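Local coordinates for protein polyketide synthase PksR (Bacillus subtilis, PDB 4U3V) that takes part in bacillaene biosynthesis as a multifunctional polyketide synthase, this piece being its double-hotdog enoyl-isomerase domain, at residues D33-T36 against Y41-G44; S85-V88 against T94-L97; I112-P117 against K123-G128. All coordinates share one frame; numbering follows the deposited sequence.

Contact 1: residues D33-T36 against Y41-G44; sequences DQFT and YVQG
Phe35 and Tyr41 meet at an oblique approach, through CD1 and CE1 of Phe35 and CD2 and CE2 of Tyr41: CE1 of Phe35 lies 3.6 Å from CE2 of Tyr41, and CD1 of Phe35 lies 3.7 Å from CD2 of Tyr41. The planes are 29° from parallel and the rings are displaced sidelong, centroids 5.2 Å apart, with little overlap. Beside them Val42 puts CG2 against Phe35 CB at 3.9 Å, and the same methyl sits 3.2 Å from the backbone O of Thr36. The Val42 methyl thus covers both the root of the phenylalanine side chain and the last carbonyl of the strand. These contacts seat the short helix 40-43 beside the end of strand 31-36, the first strand of the N-terminal hotdog of this double-hotdog domain. Tyr41 reaches the phenylalanine because its CG is anti to the backbone N (chi1 -168°). Its hydroxyl is hydrogen-bonded to Thr57 OG1, which fixes the far end of the ring, and Phe171 meets the ring at a steep angle. Phe35 also stacks with His199. The imidazole of His199 is hydrogen-bonded through ND1 to Asp33 OD2, an oxygen shared with the hydroxyl of Tyr201.

Contact 2: residues S85-V88 against T94-L97; sequences SPIV and TIEL
Ile87 meets Ile95 and Leu97 with two different branches, and the contact across the segments is wholly apolar. Its CG2 methyl lies 4.1 Å from CG2 of Ile95, the two side chains passing alongside one another, pointing opposite ways. The longer branch goes to the other partner: CD1 of Ile87 comes tip to tip with CD2 of Leu97 at 4.2 Å. This division follows from the torsions of Ile87, whose CG1 is anti to the carbonyl carbon (chi1 -59°) and whose chain runs on extended to CD1 (chi2 179°), while CG2 branches off toward Ile95. Both distances are comfortable methyl-to-methyl separations, and the nearest CA atoms, those of Ile87 and Ile95, are still 8.6 Å apart. The main chains are spaced by the side chains that meet between them.

The hydrogen bonds lie elsewhere: one within 85-88, the others leading out of the two segments. Ser85 OG donates to the carbonyl O of Pro86 at 3.2 Å, coming in from above the carbonyl plane, 43° out of it. Ile87 is fixed by backbone hydrogen bonding with Leu53, whereas Ile95 and Leu97 pair with Phe35 and Asp33 of the first strand.

The arrangement places the connection that follows strand 75-83 over the inner face of the hotdog sheet, on the side where Ile95 and Leu97 project. Tyr114 of strand 108-116 touches all three apolar residues. Helix 56-69, the long helix wrapped by the N-terminal hotdog sheet, comes in with Tyr58 against Ile87 and Leu97, and with Leu61 against Leu97.

Contact 3: residues I112-P117 against K123-G128; sequences IMYREP and KPAAIG
Ile112 faces two residues at once, Ala125 and Ala126, in a classic beta bulge that interrupts the antiparallel pairing. Its carbonyl O accepts two backbone N-H groups: Ala125 N at 2.7 Å, almost head-on to the carbonyl, and Ala126 N at 3.2 Å, in the carbonyl plane, at a lone pair. Ile112 N in turn donates to Ala126 O at 2.9 Å. The extra residue shifts the register by one, and the chain turns a corner at Ala125.

Beyond the bulge Tyr114 and Lys123 form a regular hydrogen-bonded pair, with N-H to O bonds in both directions, in the hairpin of strands 108-116 and 121-132 of the N-terminal hotdog. Between the two bonded pairs stands Met113 opposite Pro124. Through two successive bends of its chain the methionine curls back so that SD lies 3.7 Å from Pro124 CA and its CE methyl reaches the proline ring.

The ring of Tyr114 runs alongside Lys123, with CE2 3.6 Å from Lys123 CB. This follows from chi1 of 74°, which tucks CG between N and C of its own backbone and swings the ring toward the partner strand. Ala125 CB packs against CD2 of the same ring, and Ile87 and Ile95 touch the tyrosine from neighbouring parts of the fold.

Glu116 extends across the aliphatic part of Lys123, its OE2 3.2 Å from Lys123 CD. Glu116 OE1 is hydrogen-bonded to Ser119 OG in the turn of the hairpin, while Lys123 NZ remains 4.3 Å from OE1. A weak attraction across the gap between these opposite charges is likely, but no salt bridge forms.

In the fold
From the N terminus, contact 1 closes the short connection from strand 31-36 into helix 40-43. Contact 2 closes the excursion between strands 75-83 and 94-102, and contact 3 closes the hairpin of strands 108-116 and 121-132. The three follow in series; none nests within or crosses another. In the sheet, strand 94-102 lies between 31-36 and 108-116, antiparallel to both, so contact 2 touches both of the others. Glu96 and Arg115 bridge contacts 2 and 3 with a salt bridge, whereas contacts 1 and 3 stay about 7 Å apart at their nearest atoms. All three belong to the N-terminal hotdog.

Contact 1: residues D33-T36 against Y41-G44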
loop_
_atom_site.group_PDB
_atom_site.type_symbol
_atom_site.label_atom_id
_atom_site.label_comp_id
_atom_site.label_asym_id
_atom_site.label_seq_id
_atom_site.Cartn_x
_atom_site.Cartn_y
_atom_site.Cartn_z
ATOM N N ASP A 33 9.715 -8.520 -10.535
ATOM C CA ASP A 33 9.977 -9.167 -9.249
ATOM C C ASP A 33 9.354 -10.582 -9.343
ATOM O O ASP A 33 8.626 -10.898 -10.282
ATOM C CB ASP A 33 9.348 -8.341 -8.079
ATOM C CG ASP A 33 9.998 -8.631 -6.698
ATOM O OD1 ASP A 33 10.796 -9.593 -6.556
ATOM O OD2 ASP A 33 9.712 -7.893 -5.719
ATOM N N GLN A 34 9.638 -11.415 -8.354
ATOM C CA GLN A 34 9.119 -12.792 -8.346
ATOM C C GLN A 34 8.779 -13.123 -6.907
ATOM O O GLN A 34 9.506 -12.761 -5.985
ATOM C CB GLN A 34 10.178 -13.810 -8.785
ATOM C CG GLN A 34 10.660 -13.697 -10.203
ATOM C CD GLN A 34 11.338 -14.984 -10.637
ATOM O OE1 GLN A 34 11.807 -15.759 -9.808
ATOM N NE2 GLN A 34 11.383 -15.205 -11.935
ATOM N N PHE A 35 7.696 -13.873 -6.730
ATOM C CA PHE A 35 7.230 -14.221 -5.373
ATOM C C PHE A 35 6.973 -15.720 -5.326
ATOM O O PHE A 35 6.306 -16.272 -6.198
ATOM C CB PHE A 35 5.936 -13.479 -5.034
ATOM C CG PHE A 35 6.129 -12.012 -4.907
ATOM C CD1 PHE A 35 6.592 -11.486 -3.714
ATOM C CD2 PHE A 35 6.015 -11.182 -6.022
ATOM C CE1 PHE A 35 6.841 -10.103 -3.588
ATOM C CE2 PHE A 35 6.273 -9.810 -5.896
ATOM C CZ PHE A 35 6.699 -9.281 -4.693
ATOM N N THR A 36 7.518 -16.367 -4.309
ATOM C CA THR A 36 7.418 -17.841 -4.234
ATOM C C THR A 36 6.514 -18.271 -3.057
ATOM O O THR A 36 6.345 -17.554 -2.071
ATOM C CB THR A 36 8.822 -18.456 -4.115
ATOM O OG1 THR A 36 8.740 -19.881 -4.300
ATOM C CG2 THR A 36 9.435 -18.159 -2.774
ATOM N N TYR A 41 6.899 -13.142 2.883
ATOM C CA TYR A 41 5.975 -12.168 2.269
ATOM C C TYR A 41 4.675 -12.829 1.761
ATOM O O TYR A 41 3.606 -12.210 1.771
ATOM C CB TYR A 41 6.693 -11.466 1.118
ATOM C CG TYR A 41 5.963 -10.248 0.573
ATOM C CD1 TYR A 41 6.184 -8.995 1.118
ATOM C CD2 TYR A 41 5.078 -10.360 -0.502
ATOM C CE1 TYR A 41 5.565 -7.870 0.588
ATOM C CE2 TYR A 41 4.487 -9.241 -1.064
ATOM C CZ TYR A 41 4.709 -8.001 -0.489
ATOM O OH TYR A 41 4.162 -6.860 -1.070
ATOM N N VAL A 42 4.767 -14.087 1.297
ATOM C CA VAL A 42 3.628 -14.775 0.697
ATOM C C VAL A 42 2.896 -15.588 1.765
ATOM O O VAL A 42 1.657 -15.556 1.808
ATOM C CB VAL A 42 4.073 -15.703 -0.465
ATOM C CG1 VAL A 42 2.890 -16.465 -1.060
ATOM C CG2 VAL A 42 4.713 -14.856 -1.554
ATOM N N GLN A 43 3.677 -16.274 2.607
ATOM C CA GLN A 43 3.117 -17.045 3.748
ATOM C C GLN A 43 2.321 -16.109 4.650
ATOM O O GLN A 43 1.342 -16.515 5.284
ATOM C CB GLN A 43 4.230 -17.619 4.623
ATOM C CG GLN A 43 5.029 -18.752 4.026
ATOM C CD GLN A 43 6.122 -19.218 4.968
ATOM O OE1 GLN A 43 6.825 -18.404 5.577
ATOM N NE2 GLN A 43 6.260 -20.533 5.110
ATOM N N GLY A 44 2.753 -14.854 4.703
ATOM C CA GLY A 44 2.149 -13.867 5.608
ATOM C C GLY A 44 0.821 -13.203 5.280
ATOM O O GLY A 44 0.332 -12.354 6.048
#

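Contact 2: residues S85-V88 against T94-L97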
loop_
_atom_site.group_PDB
_atom_site.type_symbol
_atom_site.label_atom_id
_atom_site.label_comp_id
_atom_site.label_asym_id
_atom_site.label_seq_id
_atom_site.Cartn_x
_atom_site.Cartn_y
_atom_site.Cartn_z
ATOM N N SER A 85 -7.092 -8.082 -10.511
ATOM C CA SER A 85 -7.261 -9.506 -10.271
ATOM C C SER A 85 -6.332 -9.907 -9.126
ATOM O O SER A 85 -5.158 -9.537 -9.126
ATOM C CB SER A 85 -6.886 -10.273 -11.542
ATOM O OG SER A 85 -6.605 -11.630 -11.249
ATOM N N PRO A 86 -6.859 -10.626 -8.123
ATOM C CA PRO A 86 -5.943 -11.089 -7.081
ATOM C C PRO A 86 -5.012 -12.154 -7.640
ATOM O O PRO A 86 -5.389 -12.896 -8.561
ATOM C CB PRO A 86 -6.867 -11.699 -6.030
ATOM C CG PRO A 86 -8.159 -11.982 -6.749
ATOM C CD PRO A 86 -8.266 -11.004 -7.874
ATOM N N ILE A 87 -3.806 -12.228 -7.097
ATOM C CA ILE A 87 -2.875 -13.262 -7.489
ATOM C C ILE A 87 -2.768 -14.300 -6.402
ATOM O O ILE A 87 -2.255 -14.022 -5.322
ATOM C CB ILE A 87 -1.492 -12.686 -7.752
ATOM C CG1 ILE A 87 -1.563 -11.632 -8.862
ATOM C CG2 ILE A 87 -0.502 -13.789 -8.074
ATOM C CD1 ILE A 87 -0.211 -11.015 -9.146
ATOM N N VAL A 88 -3.175 -15.532 -6.719
ATOM C CA VAL A 88 -3.049 -16.646 -5.761
ATOM C C VAL A 88 -1.802 -17.457 -6.071
ATOM O O VAL A 88 -1.547 -17.804 -7.226
ATOM C CB VAL A 88 -4.227 -17.628 -5.875
ATOM C CG1 VAL A 88 -4.002 -18.814 -4.942
ATOM C CG2 VAL A 88 -5.550 -16.940 -5.607
ATOM N N THR A 94 6.112 -20.207 -8.343
ATOM C CA THR A 94 6.777 -18.913 -8.276
ATOM C C THR A 94 6.138 -18.053 -9.334
ATOM O O THR A 94 6.069 -18.460 -10.492
ATOM C CB THR A 94 8.304 -19.034 -8.536
ATOM O OG1 THR A 94 8.921 -19.798 -7.488
ATOM C CG2 THR A 94 8.954 -17.629 -8.541
ATOM N N ILE A 95 5.567 -16.908 -8.929
ATOM C CA ILE A 95 4.910 -15.999 -9.861
ATOM C C ILE A 95 5.795 -14.809 -10.207
ATOM O O ILE A 95 6.270 -14.126 -9.311
ATOM C CB ILE A 95 3.634 -15.397 -9.246
ATOM C CG1 ILE A 95 2.684 -16.502 -8.766
ATOM C CG2 ILE A 95 2.982 -14.423 -10.227
ATOM C CD1 ILE A 95 2.592 -17.684 -9.695
ATOM N N GLU A 96 5.918 -14.514 -11.506
ATOM C CA GLU A 96 6.700 -13.375 -11.976
ATOM C C GLU A 96 5.730 -12.220 -12.158
ATOM O O GLU A 96 4.642 -12.407 -12.699
ATOM C CB GLU A 96 7.311 -13.692 -13.355
ATOM C CG GLU A 96 8.268 -14.869 -13.446
ATOM C CD GLU A 96 8.636 -15.167 -14.909
ATOM O OE1 GLU A 96 9.384 -14.374 -15.516
ATOM O OE2 GLU A 96 8.072 -16.118 -15.485
ATOM N N LEU A 97 6.141 -11.023 -11.734
ATOM C CA LEU A 97 5.454 -9.795 -12.032
ATOM C C LEU A 97 6.352 -8.832 -12.809
ATOM O O LEU A 97 7.534 -8.768 -12.572
ATOM C CB LEU A 97 5.029 -9.091 -10.744
ATOM C CG LEU A 97 3.752 -9.625 -10.105
ATOM C CD1 LEU A 97 4.076 -10.939 -9.426
ATOM C CD2 LEU A 97 3.210 -8.585 -9.132
#

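Contact 3: residues I112-P117 against K123-G128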
loop_
_atom_site.group_PDB
_atom_site.type_symbol
_atom_site.label_atom_id
_atom_site.label_comp_id
_atom_site.label_asym_id
_atom_site.label_seq_id
_atom_site.Cartn_x
_atom_site.Cartn_y
_atom_site.Cartn_z
ATOM N N ILE A 112 0.757 -3.597 -14.587
ATOM C CA ILE A 112 1.433 -4.588 -13.769
ATOM C C ILE A 112 0.848 -5.936 -14.124
ATOM O O ILE A 112 -0.318 -6.223 -13.824
ATOM C CB ILE A 112 1.206 -4.348 -12.254
ATOM C CG1 ILE A 112 1.476 -2.891 -11.849
ATOM C CG2 ILE A 112 2.056 -5.310 -11.452
ATOM C CD1 ILE A 112 2.778 -2.348 -12.341
ATOM N N MET A 113 1.678 -6.791 -14.725
ATOM C CA MET A 113 1.224 -8.084 -15.232
ATOM C C MET A 113 1.876 -9.175 -14.416
ATOM O O MET A 113 2.977 -9.002 -13.883
ATOM C CB MET A 113 1.668 -8.269 -16.702
ATOM C CG MET A 113 1.461 -7.043 -17.583
ATOM S SD MET A 113 -0.283 -6.947 -18.015
ATOM C CE MET A 113 -0.509 -8.354 -19.117
ATOM N N TYR A 114 1.208 -10.321 -14.337
ATOM C CA TYR A 114 1.811 -11.482 -13.739
ATOM C C TYR A 114 1.682 -12.671 -14.659
ATOM O O TYR A 114 0.810 -12.701 -15.529
ATOM C CB TYR A 114 1.163 -11.805 -12.386
ATOM C CG TYR A 114 -0.226 -12.417 -12.482
ATOM C CD1 TYR A 114 -0.426 -13.766 -12.257
ATOM C CD2 TYR A 114 -1.312 -11.622 -12.793
ATOM C CE1 TYR A 114 -1.699 -14.307 -12.319
ATOM C CE2 TYR A 114 -2.588 -12.148 -12.871
ATOM C CZ TYR A 114 -2.762 -13.487 -12.633
ATOM O OH TYR A 114 -4.022 -13.999 -12.687
ATOM N N ARG A 115 2.583 -13.616 -14.485
ATOM C CA ARG A 115 2.620 -14.749 -15.405
ATOM C C ARG A 115 1.933 -15.902 -14.732
ATOM O O ARG A 115 2.431 -16.451 -13.743
ATOM C CB ARG A 115 4.052 -15.072 -15.815
ATOM C CG ARG A 115 4.164 -16.116 -16.913
ATOM C CD ARG A 115 5.611 -16.189 -17.389
ATOM N NE ARG A 115 5.755 -15.666 -18.743
ATOM C CZ ARG A 115 6.888 -15.207 -19.276
ATOM N NH1 ARG A 115 7.997 -15.084 -18.546
ATOM N NH2 ARG A 115 6.882 -14.767 -20.526
ATOM N N GLU A 116 0.735 -16.196 -15.239
ATOM C CA GLU A 116 -0.151 -17.233 -14.706
ATOM C C GLU A 116 0.500 -18.578 -14.930
ATOM O O GLU A 116 0.710 -18.967 -16.072
ATOM C CB GLU A 116 -1.452 -17.161 -15.496
ATOM C CG GLU A 116 -2.649 -17.876 -14.912
ATOM C CD GLU A 116 -3.877 -17.653 -15.773
ATOM O OE1 GLU A 116 -3.761 -17.784 -17.012
ATOM O OE2 GLU A 116 -4.937 -17.286 -15.224
ATOM N N PRO A 117 0.918 -19.260 -13.847
ATOM C CA PRO A 117 1.699 -20.488 -14.060
ATOM C C PRO A 117 0.931 -21.589 -14.813
ATOM O O PRO A 117 1.550 -22.344 -15.568
ATOM C CB PRO A 117 2.070 -20.937 -12.637
ATOM C CG PRO A 117 1.894 -19.724 -11.787
ATOM C CD PRO A 117 0.789 -18.919 -12.419
ATOM N N LYS A 123 -1.014 -11.806 -17.559
ATOM C CA LYS A 123 -2.370 -11.354 -17.262
ATOM C C LYS A 123 -2.231 -10.089 -16.406
ATOM O O LYS A 123 -1.317 -10.015 -15.597
ATOM C CB LYS A 123 -3.059 -12.424 -16.419
ATOM C CG LYS A 123 -3.452 -13.682 -17.185
ATOM C CD LYS A 123 -4.625 -14.383 -16.509
ATOM C CE LYS A 123 -5.957 -13.908 -17.066
ATOM N NZ LYS A 123 -6.314 -14.636 -18.317
ATOM N N PRO A 124 -3.141 -9.109 -16.565
ATOM C CA PRO A 124 -3.059 -7.895 -15.736
ATOM C C PRO A 124 -3.452 -8.096 -14.252
ATOM O O PRO A 124 -4.460 -8.775 -13.930
ATOM C CB PRO A 124 -3.976 -6.893 -16.467
ATOM C CG PRO A 124 -4.930 -7.757 -17.226
ATOM C CD PRO A 124 -4.153 -8.987 -17.640
ATOM N N ALA A 125 -2.572 -7.655 -13.357
ATOM C CA ALA A 125 -2.850 -7.649 -11.929
ATOM C C ALA A 125 -3.361 -6.265 -11.511
ATOM O O ALA A 125 -4.228 -6.156 -10.622
ATOM C CB ALA A 125 -1.573 -7.975 -11.152
ATOM N N ALA A 126 -2.763 -5.226 -12.089
ATOM C CA ALA A 126 -3.115 -3.815 -11.743
ATOM C C ALA A 126 -2.842 -2.885 -12.895
ATOM O O ALA A 126 -2.001 -3.169 -13.727
ATOM C CB ALA A 126 -2.322 -3.351 -10.499
ATOM N N ILE A 127 -3.524 -1.736 -12.910
ATOM C CA ILE A 127 -3.303 -0.739 -13.940
ATOM C C ILE A 127 -3.334 0.606 -13.262
ATOM O O ILE A 127 -4.005 0.769 -12.234
ATOM C CB ILE A 127 -4.402 -0.814 -15.027
ATOM C CG1 ILE A 127 -5.789 -0.608 -14.411
ATOM C CG2 ILE A 127 -4.336 -2.160 -15.740
ATOM C CD1 ILE A 127 -6.679 0.369 -15.163
ATOM N N GLY A 128 -2.465 1.496 -13.723
ATOM C CA GLY A 128 -2.456 2.895 -13.253
ATOM C C GLY A 128 -1.818 3.855 -14.244
ATOM O O GLY A 128 -1.581 3.500 -15.415
#